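Local structure of S12 family peptidase (Streptomyces sp. 82F2, 3WWX) at residues Leu74-Val78 with Glu79-Pro83. The protein probably hydrolyses amide bonds with a preference for D-configured substrates, as a D-stereospecific amidohydrolase of the S12 peptidase family. Sequence-based numbering, arbitrary orientation.
Sequences LDDPV and EKWLP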
loop_
_atom_site.group_PDB
_atom_site.type_symbol
_atom_site.label_atom_id
_atom_site.label_comp_id
_atom_site.label_asym_id
_atom_site.label_seq_id
_atom_site.Cartn_x
_atom_site.Cartn_y
_atom_site.Cartn_z
ATOM N N LEU A 74 5.320 -3.386 19.926
ATOM C CA LEU A 74 5.331 -2.266 18.976
ATOM C C LEU A 74 5.580 -0.909 19.630
ATOM O O LEU A 74 5.920 0.061 18.942
ATOM C CB LEU A 74 4.064 -2.245 18.139
ATOM C CG LEU A 74 3.793 -3.528 17.360
ATOM C CD1 LEU A 74 2.512 -3.367 16.580
ATOM C CD2 LEU A 74 4.940 -3.914 16.430
ATOM N N ASP A 75 5.459 -0.821 20.958
ATOM C CA ASP A 75 5.809 0.420 21.631
ATOM C C ASP A 75 7.293 0.480 21.989
ATOM O O ASP A 75 7.730 1.463 22.579
ATOM C CB ASP A 75 4.912 0.660 22.844
ATOM C CG ASP A 75 3.471 0.856 22.448
ATOM O OD1 ASP A 75 3.223 1.679 21.545
ATOM O OD2 ASP A 75 2.596 0.171 23.000
ATOM N N ASP A 76 8.057 -0.538 21.603
ATOM C CA ASP A 76 9.520 -0.492 21.684
ATOM C C ASP A 76 10.059 0.682 20.850
ATOM O O ASP A 76 9.549 0.959 19.759
ATOM C CB ASP A 76 10.168 -1.764 21.113
ATOM C CG ASP A 76 10.055 -2.987 22.023
ATOM O OD1 ASP A 76 9.827 -2.832 23.248
ATOM O OD2 ASP A 76 10.227 -4.114 21.494
ATOM N N PRO A 77 11.115 1.344 21.317
ATOM C CA PRO A 77 11.795 2.297 20.438
ATOM C C PRO A 77 12.408 1.611 19.223
ATOM O O PRO A 77 12.882 0.484 19.297
ATOM C CB PRO A 77 12.913 2.885 21.321
ATOM C CG PRO A 77 12.506 2.570 22.713
ATOM C CD PRO A 77 11.713 1.308 22.667
ATOM N N VAL A 78 12.401 2.306 18.099
ATOM C CA VAL A 78 13.006 1.777 16.898
ATOM C C VAL A 78 14.486 1.444 17.137
ATOM O O VAL A 78 15.001 0.445 16.629
ATOM C CB VAL A 78 12.838 2.779 15.745
ATOM C CG1 VAL A 78 13.606 2.330 14.519
ATOM C CG2 VAL A 78 11.351 2.949 15.404
ATOM N N GLU A 79 15.142 2.262 17.964
ATOM C CA GLU A 79 16.561 2.062 18.294
ATOM C C GLU A 79 16.857 0.672 18.871
ATOM O O GLU A 79 17.933 0.110 18.641
ATOM C CB GLU A 79 17.015 3.149 19.272
ATOM C CG GLU A 79 18.516 3.123 19.596
ATOM C CD GLU A 79 19.381 3.692 18.490
ATOM O OE1 GLU A 79 20.582 3.357 18.463
ATOM O OE2 GLU A 79 18.873 4.498 17.672
ATOM N N LYS A 80 15.900 0.121 19.617
ATOM C CA LYS A 80 16.063 -1.216 20.189
ATOM C C LYS A 80 16.331 -2.257 19.118
ATOM O O LYS A 80 17.171 -3.141 19.270
ATOM C CB LYS A 80 14.825 -1.600 20.993
ATOM C CG LYS A 80 14.890 -2.951 21.666
ATOM C CD LYS A 80 13.715 -3.124 22.615
ATOM C CE LYS A 80 13.824 -4.400 23.438
ATOM N NZ LYS A 80 13.683 -5.596 22.597
ATOM N N TRP A 81 15.606 -2.131 18.003
ATOM C CA TRP A 81 15.656 -3.109 16.938
ATOM C C TRP A 81 16.626 -2.745 15.827
ATOM O O TRP A 81 17.179 -3.637 15.194
ATOM C CB TRP A 81 14.240 -3.312 16.383
ATOM C CG TRP A 81 13.398 -3.948 17.411
ATOM C CD1 TRP A 81 12.521 -3.344 18.256
ATOM C CD2 TRP A 81 13.427 -5.321 17.763
ATOM N NE1 TRP A 81 11.980 -4.277 19.120
ATOM C CE2 TRP A 81 12.516 -5.502 18.825
ATOM C CE3 TRP A 81 14.122 -6.424 17.272
ATOM C CZ2 TRP A 81 12.297 -6.745 19.413
ATOM C CZ3 TRP A 81 13.898 -7.670 17.861
ATOM C CH2 TRP A 81 12.990 -7.813 18.912
ATOM N N LEU A 82 16.810 -1.443 15.594
ATOM C CA LEU A 82 17.684 -0.940 14.539
ATOM C C LEU A 82 18.679 0.079 15.105
ATOM O O LEU A 82 18.631 1.265 14.790
ATOM C CB LEU A 82 16.850 -0.272 13.426
ATOM C CG LEU A 82 15.750 -1.116 12.784
ATOM C CD1 LEU A 82 15.010 -0.279 11.773
ATOM C CD2 LEU A 82 16.307 -2.369 12.128
ATOM N N PRO A 83 19.605 -0.388 15.946
ATOM C CA PRO A 83 20.509 0.557 16.614
ATOM C C PRO A 83 21.332 1.400 15.644
ATOM O O PRO A 83 21.914 0.857 14.712
ATOM C CB PRO A 83 21.414 -0.345 17.468
ATOM C CG PRO A 83 21.161 -1.732 17.019
ATOM C CD PRO A 83 19.818 -1.781 16.361
#
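Glu79 and Lys80 both follow Pro77 closely, but it is Lys80 that bonds back to it. The Glu79 chain bends at chi2 (77°), and its OE1 turns off to Arg87 and the backbone N of Gly84. Lys80 donates its backbone N to Pro77 O at 3.1 Å, a bond from i+3 to i. Its side chain runs extended until chi4, passing CG over one face of the Trp81 ring near the rim. Lys80 CD rests 3.7 Å from Asp76 CG. Further out, Lys80 NZ and Asp76 OD2 form a long salt bridge of 3.9 Å. Trp81 carries the main side-chain bond of the turn. Its NE1 donates to Asp76 OD2 at 3.0 Å, and the bond is nearly straight (165°). The oxygen lies in the plane of the indole, while the N-H reaches it on the anti side, tilted 26° out of the carboxylate plane. Asp76 CB sits at the same ring edge. Asp76 OD2 also takes a weak bond from Asp73 N, so the carboxylate ties the indole to the preceding loop. Val78 O accepts two backbone donors, Trp81 N at 3.0 Å and Leu82 N at 2.8 Å. The second is the straighter bond. Leu82 CD1 meets Val78 CG1 at 4.0 Å. The pairing of i to i+3 and i to i+4 bonds is characteristic of a single short helical turn. Here it follows the loop after helix 55-68 and packs by Leu82 on helix 160-174 and by Val78 on helix 98-102, in the helical region of the beta-lactamase-like fold.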